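Local coordinates for protein 2-ON-2 hemoglobin (Agrobacterium tumefaciens, PDB 2XYK) that binds heme b and, as a group II truncated hemoglobin, probably binds and carries oxygen, at residues A20-F25 and G48-F53; D30-A35 and W93-R98; I85-R90 and H124-E129. All coordinates share one frame; numbering follows the deposited sequence.

Contact 1: residues A20-F25 and G48-F53; sequences ALTRRF and GSEAKF. With HEM (protoporphyrin IX containing Fe), chain C.
The contact joins helices 14-31 and 47-60, the B and E helices of the globin fold, on the distal side of the heme. The short axes of 20-25 and 48-53 run at 148° to each other, 9.6 Å apart. On the exposed side, Arg23 NE gives an in-plane N-H to Glu50 OE2 at 2.5 Å, on the syn lone pair. This is a salt bridge. Arg23 starts with CG anti to the backbone N, and bends at chi2 and chi3 bring the guanidinium back to the carboxylate. Glu50, with CG anti to the backbone N and the chain extended, reaches across. Deeper in, Thr22 CG2 lies 3.5 Å from Glu50 O and also meets Phe53 CB. Thr22 OG1 turns back to Val18 O of its own helix. The innermost layer is aromatic. Phe25 CD2 meets Phe53 CE2 at 3.8 Å, with the ring planes oblique at 54°. Phe53 CE1 touches the heme at CHD, 3.6 Å away. At the propionate edge of the heme, Ser49 OG donates a hydrogen bond to O2A at 2.5 Å. Lys52 NZ donates to O1A and, at longer range, O1D. Lys52 thus links both propionates and probably offsets their charge. This B/E helix pair, with Phe53 at the heme, is one half of the 2-on-2 globin sandwich.

Contact 2: residues D30-A35 and W93-R98; sequences DTLPEA and WLLCFR. With HEM (protoporphyrin IX containing Fe), chain C.
Helix 87-104 faces the distal heme pocket on one side and the turn after helix 14-31 on another. The contact between 30-35 and 93-98 belongs to the second side and is apolar. Leu32 is the first residue to leave the helix, and Ala35 N donates a hydrogen bond back to Leu32 O, which closes the turn. Ala35 then stands at the N-cap position of helix 36-41. Its CB comes to 3.4 Å from Cys96 SG, a tight methyl-to-sulfur contact. Cys96 holds SG anti to its carbonyl carbon, chi1 -56°, which places the sulfur against the Ala35 methyl. Leu95 sets its CD2 methyl against two neighbouring side chains. Glu34 CG touches that methyl at 3.6 Å, crossing at about a right angle, and Leu32 CD1 meets it obliquely at 4.1 Å. Glu34 holds CG in the crowded position between N and carbonyl carbon, chi1 39°, and lends only its aliphatic part to Leu95. On the pocket side, the Trp93 indole lays one face on the heme. Heme CHC lies 3.4 Å above the indole plane, offset toward its rim. Trp93 NE1 gives a hydrogen bond of 2.8 Å to the water on the iron. That water lies 1.9 Å from FE, so the indole holds the distal ligand. A distal tryptophan that hydrogen-bonds the iron-bound ligand is characteristic of group II truncated hemoglobins.

Contact 3: residues I85-R90 and H124-E129; sequences IGPAER and HMQNQE. With HEM (protoporphyrin IX containing Fe), chain C.
Met125, near the end of helix 108-125, sets CG anti to its carbonyl carbon (chi1 -61°), 3.7 Å from heme CHC. The chain beyond bends at chi2 and chi3, beside the axial ligand His80. Gln126 follows with CG anti to the backbone N and an extended chain. Its OE1 accepts a hydrogen bond of 2.7 Å from Arg90 NH1. The oxygen lies near the guanidinium plane, but the donor stands 40° above the amide carbonyl plane. The other end of this amide, NE2, donates to Gln128 O almost straight, at 168°. Both ends of the amide are therefore held, which fixes its rotation. Next, Asn127 N donates to Ile85 O at 2.9 Å, in the carbonyl plane. Gln128 N adds a weak hydrogen bond to the same oxygen, and Gln128 O receives a CA-H contact from Gly86 CA at 3.4 Å. Glu129, the last modelled residue, sets CB against Pro87 CD. Across from this tail, Gly86 is the N-cap of helix 87-104, and its N donates to Glu89 OE1. Ile85 CG2 packs on heme CMB at 3.7 Å. The C-terminal tail thus runs along the start of helix 87-104. Helix 76-80 adjoins Ile85 and Met125, and helix 36-41 flanks Ile85 and Glu89.

Contact 1 is the buried one, nearest the centre of the chain, while contacts 2 and 3 are partly buried and lie farther out. All three touch the heme. Contacts 1 and 2 share helix 14-31 and touch directly, since Phe25 and Phe53 pack against Trp93. Contacts 2 and 3 share helix 87-104; their segments 93-98 and 85-90 adjoin in sequence, with no other touch between the two contacts. Contacts 1 and 3 do not touch; their nearest atoms are about 8 Å apart. Chemistry follows place. Contact 1 mixes aromatic packing with one salt bridge on its exposed side, contact 2 is apolar between its segments, and contact 3 relies on hydrogen bonds of backbone and side-chain amide groups.

Contact 1: residues A20-F25 and G48-F53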
loop_
_atom_site.group_PDB
_atom_site.type_symbol
_atom_site.label_atom_id
_atom_site.label_comp_id
_atom_site.label_asym_id
_atom_site.label_seq_id
_atom_site.Cartn_x
_atom_site.Cartn_y
_atom_site.Cartn_z
ATOM N N ALA A 20 -7.458 -6.479 -5.512
ATOM C CA ALA A 20 -8.376 -6.590 -4.358
ATOM C C ALA A 20 -7.778 -5.895 -3.131
ATOM O O ALA A 20 -8.480 -5.223 -2.355
ATOM C CB ALA A 20 -8.687 -8.062 -4.044
ATOM N N LEU A 21 -6.466 -6.069 -2.958
ATOM C CA LEU A 21 -5.767 -5.449 -1.843
ATOM C C LEU A 21 -5.942 -3.932 -1.880
ATOM O O LEU A 21 -6.356 -3.335 -0.904
ATOM C CB LEU A 21 -4.278 -5.821 -1.851
ATOM C CG LEU A 21 -3.389 -5.162 -0.790
ATOM C CD1 LEU A 21 -3.718 -5.630 0.652
ATOM C CD2 LEU A 21 -1.950 -5.468 -1.124
ATOM N N THR A 22 -5.619 -3.321 -3.013
ATOM C CA THR A 22 -5.587 -1.869 -3.123
ATOM C C THR A 22 -7.018 -1.296 -3.057
ATOM O O THR A 22 -7.231 -0.246 -2.458
ATOM C CB THR A 22 -4.855 -1.446 -4.421
ATOM O OG1 THR A 22 -3.561 -2.073 -4.455
ATOM C CG2 THR A 22 -4.649 0.060 -4.487
ATOM N N ARG A 23 -7.981 -1.994 -3.677
ATOM C CA ARG A 23 -9.395 -1.616 -3.615
ATOM C C ARG A 23 -9.906 -1.624 -2.200
ATOM O O ARG A 23 -10.578 -0.674 -1.795
ATOM C CB ARG A 23 -10.289 -2.516 -4.483
ATOM C CG ARG A 23 -11.816 -2.153 -4.497
ATOM C CD ARG A 23 -12.113 -0.844 -5.264
ATOM N NE ARG A 23 -11.446 -0.813 -6.564
ATOM C CZ ARG A 23 -12.007 -1.113 -7.735
ATOM N NH1 ARG A 23 -13.290 -1.464 -7.825
ATOM N NH2 ARG A 23 -11.275 -1.051 -8.837
ATOM N N ARG A 24 -9.632 -2.709 -1.465
ATOM C CA ARG A 24 -10.105 -2.830 -0.092
ATOM C C ARG A 24 -9.449 -1.794 0.836
ATOM O O ARG A 24 -10.083 -1.333 1.778
ATOM C CB ARG A 24 -9.861 -4.257 0.446
ATOM C CG ARG A 24 -10.441 -4.520 1.857
ATOM C CD ARG A 24 -11.988 -4.284 1.871
ATOM N NE ARG A 24 -12.601 -4.591 3.171
ATOM C CZ ARG A 24 -13.731 -4.057 3.638
ATOM N NH1 ARG A 24 -14.389 -3.142 2.939
ATOM N NH2 ARG A 24 -14.192 -4.431 4.829
ATOM N N PHE A 25 -8.172 -1.474 0.590
ATOM C CA PHE A 25 -7.434 -0.452 1.367
ATOM C C PHE A 25 -8.096 0.932 1.338
ATOM O O PHE A 25 -8.319 1.527 2.383
ATOM C CB PHE A 25 -5.996 -0.343 0.848
ATOM C CG PHE A 25 -5.176 0.739 1.510
ATOM C CD1 PHE A 25 -4.837 0.654 2.863
ATOM C CD2 PHE A 25 -4.699 1.825 0.764
ATOM C CE1 PHE A 25 -4.056 1.656 3.482
ATOM C CE2 PHE A 25 -3.926 2.830 1.377
ATOM C CZ PHE A 25 -3.606 2.734 2.737
ATOM N N GLY A 48 -7.386 8.248 -8.487
ATOM C CA GLY A 48 -5.999 8.397 -8.930
ATOM C C GLY A 48 -5.018 7.846 -7.904
ATOM O O GLY A 48 -3.962 7.329 -8.290
ATOM N N SER A 49 -5.351 7.947 -6.606
ATOM C CA SER A 49 -4.487 7.391 -5.532
ATOM C C SER A 49 -4.440 5.874 -5.647
ATOM O O SER A 49 -3.385 5.265 -5.501
ATOM C CB SER A 49 -5.032 7.717 -4.135
ATOM O OG SER A 49 -5.036 9.107 -3.916
ATOM N N GLU A 50 -5.609 5.277 -5.873
ATOM C CA GLU A 50 -5.727 3.835 -6.027
ATOM C C GLU A 50 -4.943 3.333 -7.224
ATOM O O GLU A 50 -4.220 2.359 -7.100
ATOM C CB GLU A 50 -7.196 3.427 -6.148
ATOM C CG GLU A 50 -7.421 1.910 -6.266
ATOM C CD GLU A 50 -8.887 1.559 -6.083
ATOM O OE1 GLU A 50 -9.606 2.338 -5.406
ATOM O OE2 GLU A 50 -9.315 0.507 -6.598
ATOM N N ALA A 51 -5.095 3.994 -8.382
ATOM C CA ALA A 51 -4.336 3.617 -9.585
ATOM C C ALA A 51 -2.830 3.580 -9.294
ATOM O O ALA A 51 -2.151 2.622 -9.643
ATOM C CB ALA A 51 -4.641 4.595 -10.750
ATOM N N LYS A 52 -2.314 4.635 -8.648
ATOM C CA LYS A 52 -0.878 4.739 -8.373
ATOM C C LYS A 52 -0.382 3.679 -7.377
ATOM O O LYS A 52 0.679 3.080 -7.584
ATOM C CB LYS A 52 -0.513 6.147 -7.906
ATOM C CG LYS A 52 -0.611 7.200 -8.991
ATOM C CD LYS A 52 -0.110 8.532 -8.510
ATOM C CE LYS A 52 -1.051 9.096 -7.493
ATOM N NZ LYS A 52 -0.861 10.577 -7.275
ATOM N N PHE A 53 -1.145 3.439 -6.312
ATOM C CA PHE A 53 -0.748 2.467 -5.283
ATOM C C PHE A 53 -0.786 1.055 -5.844
ATOM O O PHE A 53 0.107 0.259 -5.588
ATOM C CB PHE A 53 -1.616 2.597 -4.020
ATOM C CG PHE A 53 -1.001 1.970 -2.778
ATOM C CD1 PHE A 53 0.386 1.938 -2.592
ATOM C CD2 PHE A 53 -1.813 1.421 -1.794
ATOM C CE1 PHE A 53 0.957 1.369 -1.437
ATOM C CE2 PHE A 53 -1.254 0.830 -0.627
ATOM C CZ PHE A 53 0.112 0.821 -0.444
HETATM C CHA HEM C . 0.705 8.676 -2.199
HETATM C CHB HEM C . -0.496 9.043 2.561
HETATM C CHC HEM C . 2.639 5.413 3.492
HETATM C CHD HEM C . 2.842 4.388 -1.230
HETATM C C1A HEM C . 0.174 9.128 -0.996
HETATM C C2A HEM C . -0.618 10.331 -0.809
HETATM C C3A HEM C . -0.940 10.442 0.485
HETATM C C4A HEM C . -0.382 9.299 1.188
HETATM C CMA HEM C . -1.771 11.560 1.196
HETATM C CAA HEM C . -0.986 11.289 -1.970
HETATM C CBA HEM C . -2.153 10.637 -2.752
HETATM C CGA HEM C . -2.250 11.036 -4.225
HETATM O O1A HEM C . -1.327 11.660 -4.825
HETATM O O2A HEM C . -3.291 10.704 -4.842
HETATM C C1B HEM C . 0.270 8.119 3.258
HETATM C C2B HEM C . 0.350 7.912 4.700
HETATM C C3B HEM C . 1.223 6.904 4.929
HETATM C C4B HEM C . 1.717 6.440 3.647
HETATM C CMB HEM C . -0.424 8.681 5.784
HETATM C CAB HEM C . 1.679 6.289 6.279
HETATM C CBB HEM C . 2.523 6.952 7.074
HETATM C C1C HEM C . 2.938 4.787 2.314
HETATM C C2C HEM C . 3.705 3.578 2.176
HETATM C C3C HEM C . 3.762 3.268 0.872
HETATM C C4C HEM C . 3.032 4.298 0.146
HETATM C CMC HEM C . 4.311 2.840 3.395
HETATM C CAC HEM C . 4.492 2.049 0.239
HETATM C CBC HEM C . 4.216 0.793 0.658
HETATM C C1D HEM C . 2.379 5.468 -1.960
HETATM C C2D HEM C . 2.488 5.651 -3.401
HETATM C C3D HEM C . 1.826 6.986 -3.696
HETATM C C4D HEM C . 1.380 7.488 -2.419
HETATM C CMD HEM C . 3.134 4.677 -4.416
HETATM C CAD HEM C . 1.667 7.673 -5.075
HETATM C CBD HEM C . 2.937 8.522 -5.204
HETATM C CGD HEM C . 2.881 9.428 -6.415
HETATM O O1D HEM C . 2.248 10.516 -6.353
HETATM O O2D HEM C . 3.471 9.032 -7.440
HETATM N NA HEM C . 0.297 8.520 0.238
HETATM N NB HEM C . 1.105 7.188 2.658
HETATM N NC HEM C . 2.549 5.210 1.068
HETATM N ND HEM C . 1.717 6.563 -1.435
HETATM FE FE HEM C . 1.452 6.869 0.615
HETATM O O HOH W 1 -0.096 5.721 0.452
#

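Contact 2: residues D30-A35 and W93-R98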
loop_
_atom_site.group_PDB
_atom_site.type_symbol
_atom_site.label_atom_id
_atom_site.label_comp_id
_atom_site.label_asym_id
_atom_site.label_seq_id
_atom_site.Cartn_x
_atom_site.Cartn_y
_atom_site.Cartn_z
ATOM N N ASP A 30 -11.923 5.094 3.305
ATOM C CA ASP A 30 -13.071 5.933 3.019
ATOM C C ASP A 30 -14.285 5.680 3.932
ATOM O O ASP A 30 -15.169 6.538 4.029
ATOM C CB ASP A 30 -13.461 5.775 1.542
ATOM C CG ASP A 30 -14.187 7.001 0.999
ATOM O OD1 ASP A 30 -13.929 8.134 1.483
ATOM O OD2 ASP A 30 -15.029 6.832 0.096
ATOM N N THR A 31 -14.336 4.509 4.580
ATOM C CA THR A 31 -15.553 4.079 5.283
ATOM C C THR A 31 -15.390 3.900 6.785
ATOM O O THR A 31 -16.377 4.007 7.507
ATOM C CB THR A 31 -16.220 2.784 4.685
ATOM O OG1 THR A 31 -15.355 1.669 4.866
ATOM C CG2 THR A 31 -16.562 2.946 3.202
ATOM N N LEU A 32 -14.159 3.644 7.249
ATOM C CA LEU A 32 -13.898 3.527 8.687
ATOM C C LEU A 32 -13.758 4.900 9.328
ATOM O O LEU A 32 -12.928 5.711 8.885
ATOM C CB LEU A 32 -12.626 2.723 8.978
ATOM C CG LEU A 32 -12.508 1.235 8.623
ATOM C CD1 LEU A 32 -11.155 0.734 9.076
ATOM C CD2 LEU A 32 -13.629 0.373 9.246
ATOM N N PRO A 33 -14.578 5.176 10.368
ATOM C CA PRO A 33 -14.426 6.429 11.130
ATOM C C PRO A 33 -13.045 6.562 11.819
ATOM O O PRO A 33 -12.537 7.679 11.982
ATOM C CB PRO A 33 -15.552 6.358 12.177
ATOM C CG PRO A 33 -16.518 5.307 11.662
ATOM C CD PRO A 33 -15.708 4.348 10.849
ATOM N N GLU A 34 -12.446 5.441 12.210
ATOM C CA GLU A 34 -11.122 5.459 12.816
ATOM C C GLU A 34 -9.989 5.845 11.847
ATOM O O GLU A 34 -8.879 6.056 12.280
ATOM C CB GLU A 34 -10.789 4.125 13.533
ATOM C CG GLU A 34 -11.258 2.833 12.850
ATOM C CD GLU A 34 -12.774 2.604 12.966
ATOM O OE1 GLU A 34 -13.419 3.061 13.942
ATOM O OE2 GLU A 34 -13.324 1.971 12.066
ATOM N N ALA A 35 -10.274 5.900 10.540
ATOM C CA ALA A 35 -9.267 6.227 9.539
ATOM C C ALA A 35 -9.467 7.630 8.983
ATOM O O ALA A 35 -8.827 8.016 7.998
ATOM C CB ALA A 35 -9.248 5.171 8.419
ATOM N N TRP A 93 -3.320 4.763 8.379
ATOM C CA TRP A 93 -2.880 4.149 7.116
ATOM C C TRP A 93 -2.531 2.666 7.398
ATOM O O TRP A 93 -2.980 1.743 6.728
ATOM C CB TRP A 93 -1.625 4.926 6.595
ATOM C CG TRP A 93 -1.171 4.577 5.179
ATOM C CD1 TRP A 93 -1.398 5.306 4.026
ATOM C CD2 TRP A 93 -0.439 3.401 4.768
ATOM N NE1 TRP A 93 -0.828 4.657 2.934
ATOM C CE2 TRP A 93 -0.229 3.501 3.370
ATOM C CE3 TRP A 93 0.072 2.282 5.455
ATOM C CZ2 TRP A 93 0.459 2.518 2.650
ATOM C CZ3 TRP A 93 0.748 1.294 4.732
ATOM C CH2 TRP A 93 0.948 1.428 3.352
ATOM N N LEU A 94 -1.743 2.441 8.431
ATOM C CA LEU A 94 -1.340 1.083 8.825
ATOM C C LEU A 94 -2.537 0.231 9.255
ATOM O O LEU A 94 -2.596 -0.966 8.964
ATOM C CB LEU A 94 -0.283 1.150 9.938
ATOM C CG LEU A 94 1.108 1.627 9.488
ATOM C CD1 LEU A 94 1.935 2.022 10.722
ATOM C CD2 LEU A 94 1.818 0.490 8.639
ATOM N N LEU A 95 -3.496 0.851 9.941
ATOM C CA LEU A 95 -4.745 0.159 10.273
ATOM C C LEU A 95 -5.415 -0.421 9.032
ATOM O O LEU A 95 -5.772 -1.611 9.014
ATOM C CB LEU A 95 -5.713 1.097 11.008
ATOM C CG LEU A 95 -7.151 0.608 11.212
ATOM C CD1 LEU A 95 -7.191 -0.466 12.322
ATOM C CD2 LEU A 95 -8.035 1.755 11.552
ATOM N N CYS A 96 -5.604 0.414 8.011
ATOM C CA CYS A 96 -6.328 0.021 6.786
ATOM C C CYS A 96 -5.515 -0.969 5.948
ATOM O O CYS A 96 -6.060 -1.935 5.411
ATOM C CB CYS A 96 -6.745 1.259 5.953
ATOM S SG CYS A 96 -7.767 2.511 6.865
ATOM N N PHE A 97 -4.209 -0.748 5.842
ATOM C CA PHE A 97 -3.358 -1.672 5.068
ATOM C C PHE A 97 -3.318 -3.062 5.710
ATOM O O PHE A 97 -3.358 -4.047 4.997
ATOM C CB PHE A 97 -1.930 -1.142 4.857
ATOM C CG PHE A 97 -1.152 -1.918 3.813
ATOM C CD1 PHE A 97 -1.323 -1.643 2.449
ATOM C CD2 PHE A 97 -0.283 -2.950 4.186
ATOM C CE1 PHE A 97 -0.622 -2.384 1.476
ATOM C CE2 PHE A 97 0.425 -3.681 3.222
ATOM C CZ PHE A 97 0.253 -3.404 1.873
ATOM N N ARG A 98 -3.226 -3.125 7.042
ATOM C CA ARG A 98 -3.235 -4.411 7.753
ATOM C C ARG A 98 -4.517 -5.178 7.496
ATOM O O ARG A 98 -4.468 -6.347 7.132
ATOM C CB ARG A 98 -3.053 -4.213 9.261
ATOM C CG ARG A 98 -2.633 -5.495 10.025
ATOM C CD ARG A 98 -2.111 -5.110 11.416
ATOM N NE ARG A 98 -2.324 -6.150 12.425
HETATM C CHA HEM C . 0.705 8.676 -2.199
HETATM C CHB HEM C . -0.496 9.043 2.561
HETATM C CHC HEM C . 2.639 5.413 3.492
HETATM C CHD HEM C . 2.842 4.388 -1.230
HETATM C C1A HEM C . 0.174 9.128 -0.996
HETATM C C2A HEM C . -0.618 10.331 -0.809
HETATM C C3A HEM C . -0.940 10.442 0.485
HETATM C C4A HEM C . -0.382 9.299 1.188
HETATM C CMA HEM C . -1.771 11.560 1.196
HETATM C CAA HEM C . -0.986 11.289 -1.970
HETATM C CBA HEM C . -2.153 10.637 -2.752
HETATM C CGA HEM C . -2.250 11.036 -4.225
HETATM O O1A HEM C . -1.327 11.660 -4.825
HETATM O O2A HEM C . -3.291 10.704 -4.842
HETATM C C1B HEM C . 0.270 8.119 3.258
HETATM C C2B HEM C . 0.350 7.912 4.700
HETATM C C3B HEM C . 1.223 6.904 4.929
HETATM C C4B HEM C . 1.717 6.440 3.647
HETATM C CMB HEM C . -0.424 8.681 5.784
HETATM C CAB HEM C . 1.679 6.289 6.279
HETATM C CBB HEM C . 2.523 6.952 7.074
HETATM C C1C HEM C . 2.938 4.787 2.314
HETATM C C2C HEM C . 3.705 3.578 2.176
HETATM C C3C HEM C . 3.762 3.268 0.872
HETATM C C4C HEM C . 3.032 4.298 0.146
HETATM C CMC HEM C . 4.311 2.840 3.395
HETATM C CAC HEM C . 4.492 2.049 0.239
HETATM C CBC HEM C . 4.216 0.793 0.658
HETATM C C1D HEM C . 2.379 5.468 -1.960
HETATM C C2D HEM C . 2.488 5.651 -3.401
HETATM C C3D HEM C . 1.826 6.986 -3.696
HETATM C C4D HEM C . 1.380 7.488 -2.419
HETATM C CMD HEM C . 3.134 4.677 -4.416
HETATM C CAD HEM C . 1.667 7.673 -5.075
HETATM C CBD HEM C . 2.937 8.522 -5.204
HETATM C CGD HEM C . 2.881 9.428 -6.415
HETATM O O1D HEM C . 2.248 10.516 -6.353
HETATM O O2D HEM C . 3.471 9.032 -7.440
HETATM N NA HEM C . 0.297 8.520 0.238
HETATM N NB HEM C . 1.105 7.188 2.658
HETATM N NC HEM C . 2.549 5.210 1.068
HETATM N ND HEM C . 1.717 6.563 -1.435
HETATM FE FE HEM C . 1.452 6.869 0.615
HETATM O O HOH W 1 -0.096 5.721 0.452
#

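Contact 3: residues I85-R90 and H124-E129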
loop_
_atom_site.group_PDB
_atom_site.type_symbol
_atom_site.label_atom_id
_atom_site.label_comp_id
_atom_site.label_asym_id
_atom_site.label_seq_id
_atom_site.Cartn_x
_atom_site.Cartn_y
_atom_site.Cartn_z
ATOM N N ILE A 85 1.757 14.440 7.589
ATOM C CA ILE A 85 1.631 13.104 8.116
ATOM C C ILE A 85 2.224 13.036 9.518
ATOM O O ILE A 85 3.448 12.973 9.689
ATOM C CB ILE A 85 2.293 12.023 7.191
ATOM C CG1 ILE A 85 1.702 12.083 5.771
ATOM C CG2 ILE A 85 2.070 10.606 7.801
ATOM C CD1 ILE A 85 2.471 11.317 4.682
ATOM N N GLY A 86 1.338 13.048 10.513
ATOM C CA GLY A 86 1.726 12.817 11.906
ATOM C C GLY A 86 1.433 11.383 12.328
ATOM O O GLY A 86 1.019 10.571 11.497
ATOM N N PRO A 87 1.593 11.073 13.632
ATOM C CA PRO A 87 1.392 9.703 14.145
ATOM C C PRO A 87 0.008 9.167 13.765
ATOM O O PRO A 87 -0.124 8.009 13.422
ATOM C CB PRO A 87 1.496 9.864 15.665
ATOM C CG PRO A 87 2.272 11.150 15.876
ATOM C CD PRO A 87 1.946 12.032 14.698
ATOM N N ALA A 88 -1.005 10.032 13.785
ATOM C CA ALA A 88 -2.387 9.620 13.514
ATOM C C ALA A 88 -2.603 9.182 12.060
ATOM O O ALA A 88 -3.201 8.127 11.805
ATOM C CB ALA A 88 -3.395 10.737 13.911
ATOM N N GLU A 89 -2.096 9.978 11.115
ATOM C CA GLU A 89 -2.241 9.663 9.694
ATOM C C GLU A 89 -1.504 8.373 9.461
ATOM O O GLU A 89 -2.004 7.494 8.770
ATOM C CB GLU A 89 -1.703 10.794 8.779
ATOM C CG GLU A 89 -2.570 12.056 8.793
ATOM C CD GLU A 89 -2.494 12.840 10.120
ATOM O OE1 GLU A 89 -1.443 12.787 10.767
ATOM O OE2 GLU A 89 -3.484 13.503 10.519
ATOM N N ARG A 90 -0.329 8.266 10.080
ATOM C CA ARG A 90 0.511 7.082 9.987
ATOM C C ARG A 90 -0.170 5.805 10.496
ATOM O O ARG A 90 -0.189 4.815 9.775
ATOM C CB ARG A 90 1.849 7.312 10.685
ATOM C CG ARG A 90 2.742 6.056 10.846
ATOM C CD ARG A 90 3.683 6.281 12.071
ATOM N NE ARG A 90 3.010 6.008 13.356
ATOM C CZ ARG A 90 3.365 6.531 14.529
ATOM N NH1 ARG A 90 4.371 7.387 14.604
ATOM N NH2 ARG A 90 2.709 6.191 15.637
ATOM N N HIS A 124 8.775 5.737 8.240
ATOM C CA HIS A 124 9.654 6.596 7.480
ATOM C C HIS A 124 8.953 7.710 6.659
ATOM O O HIS A 124 9.600 8.708 6.297
ATOM C CB HIS A 124 10.556 5.734 6.598
ATOM C CG HIS A 124 11.813 6.432 6.167
ATOM N ND1 HIS A 124 12.768 6.857 7.063
ATOM C CD2 HIS A 124 12.261 6.794 4.937
ATOM C CE1 HIS A 124 13.745 7.474 6.407
ATOM N NE2 HIS A 124 13.463 7.445 5.112
ATOM N N MET A 125 7.655 7.555 6.341
ATOM C CA MET A 125 6.929 8.608 5.574
ATOM C C MET A 125 6.447 9.701 6.497
ATOM O O MET A 125 6.151 10.796 6.051
ATOM C CB MET A 125 5.698 8.070 4.810
ATOM C CG MET A 125 5.997 7.008 3.766
ATOM S SD MET A 125 7.208 7.563 2.534
ATOM C CE MET A 125 8.775 7.033 3.275
ATOM N N GLN A 126 6.329 9.387 7.781
ATOM C CA GLN A 126 5.818 10.356 8.752
ATOM C C GLN A 126 6.735 11.594 8.722
ATOM O O GLN A 126 7.978 11.463 8.710
ATOM C CB GLN A 126 5.727 9.716 10.150
ATOM C CG GLN A 126 5.300 10.678 11.265
ATOM C CD GLN A 126 5.555 10.143 12.677
ATOM O OE1 GLN A 126 5.700 8.936 12.895
ATOM N NE2 GLN A 126 5.583 11.060 13.655
ATOM N N ASN A 127 6.131 12.779 8.631
ATOM C CA ASN A 127 6.913 14.006 8.446
ATOM C C ASN A 127 6.577 15.099 9.451
ATOM O O ASN A 127 7.042 16.232 9.321
ATOM C CB ASN A 127 6.854 14.520 6.980
ATOM C CG ASN A 127 5.430 14.632 6.425
ATOM O OD1 ASN A 127 5.169 14.292 5.258
ATOM N ND2 ASN A 127 4.522 15.153 7.227
ATOM N N GLN A 128 5.799 14.724 10.469
ATOM C CA GLN A 128 5.303 15.647 11.477
ATOM C C GLN A 128 5.253 14.988 12.853
ATOM O O GLN A 128 4.845 13.817 12.986
ATOM C CB GLN A 128 3.871 16.035 11.122
ATOM C CG GLN A 128 3.619 17.488 11.023
ATOM C CD GLN A 128 2.226 17.775 10.505
ATOM O OE1 GLN A 128 1.243 17.210 10.984
ATOM N NE2 GLN A 128 2.133 18.663 9.526
ATOM N N GLU A 129 5.669 15.763 13.860
ATOM C CA GLU A 129 5.202 15.649 15.256
ATOM C C GLU A 129 5.961 14.576 16.014
ATOM O O GLU A 129 7.200 14.596 16.037
ATOM C CB GLU A 129 3.672 15.453 15.358
ATOM C CG GLU A 129 2.813 16.744 15.259
ATOM C CD GLU A 129 1.301 16.450 14.999
ATOM O OE1 GLU A 129 0.974 15.908 13.914
ATOM O OE2 GLU A 129 0.434 16.768 15.868
HETATM C CHA HEM C . 0.705 8.676 -2.199
HETATM C CHB HEM C . -0.496 9.043 2.561
HETATM C CHC HEM C . 2.639 5.413 3.492
HETATM C CHD HEM C . 2.842 4.388 -1.230
HETATM C C1A HEM C . 0.174 9.128 -0.996
HETATM C C2A HEM C . -0.618 10.331 -0.809
HETATM C C3A HEM C . -0.940 10.442 0.485
HETATM C C4A HEM C . -0.382 9.299 1.188
HETATM C CMA HEM C . -1.771 11.560 1.196
HETATM C CAA HEM C . -0.986 11.289 -1.970
HETATM C CBA HEM C . -2.153 10.637 -2.752
HETATM C CGA HEM C . -2.250 11.036 -4.225
HETATM O O1A HEM C . -1.327 11.660 -4.825
HETATM O O2A HEM C . -3.291 10.704 -4.842
HETATM C C1B HEM C . 0.270 8.119 3.258
HETATM C C2B HEM C . 0.350 7.912 4.700
HETATM C C3B HEM C . 1.223 6.904 4.929
HETATM C C4B HEM C . 1.717 6.440 3.647
HETATM C CMB HEM C . -0.424 8.681 5.784
HETATM C CAB HEM C . 1.679 6.289 6.279
HETATM C CBB HEM C . 2.523 6.952 7.074
HETATM C C1C HEM C . 2.938 4.787 2.314
HETATM C C2C HEM C . 3.705 3.578 2.176
HETATM C C3C HEM C . 3.762 3.268 0.872
HETATM C C4C HEM C . 3.032 4.298 0.146
HETATM C CMC HEM C . 4.311 2.840 3.395
HETATM C CAC HEM C . 4.492 2.049 0.239
HETATM C CBC HEM C . 4.216 0.793 0.658
HETATM C C1D HEM C . 2.379 5.468 -1.960
HETATM C C2D HEM C . 2.488 5.651 -3.401
HETATM C C3D HEM C . 1.826 6.986 -3.696
HETATM C C4D HEM C . 1.380 7.488 -2.419
HETATM C CMD HEM C . 3.134 4.677 -4.416
HETATM C CAD HEM C . 1.667 7.673 -5.075
HETATM C CBD HEM C . 2.937 8.522 -5.204
HETATM C CGD HEM C . 2.881 9.428 -6.415
HETATM O O1D HEM C . 2.248 10.516 -6.353
HETATM O O2D HEM C . 3.471 9.032 -7.440
HETATM N NA HEM C . 0.297 8.520 0.238
HETATM N NB HEM C . 1.105 7.188 2.658
HETATM N NC HEM C . 2.549 5.210 1.068
HETATM N ND HEM C . 1.717 6.563 -1.435
HETATM FE FE HEM C . 1.452 6.869 0.615
HETATM O O HOH W 1 -0.096 5.721 0.452
#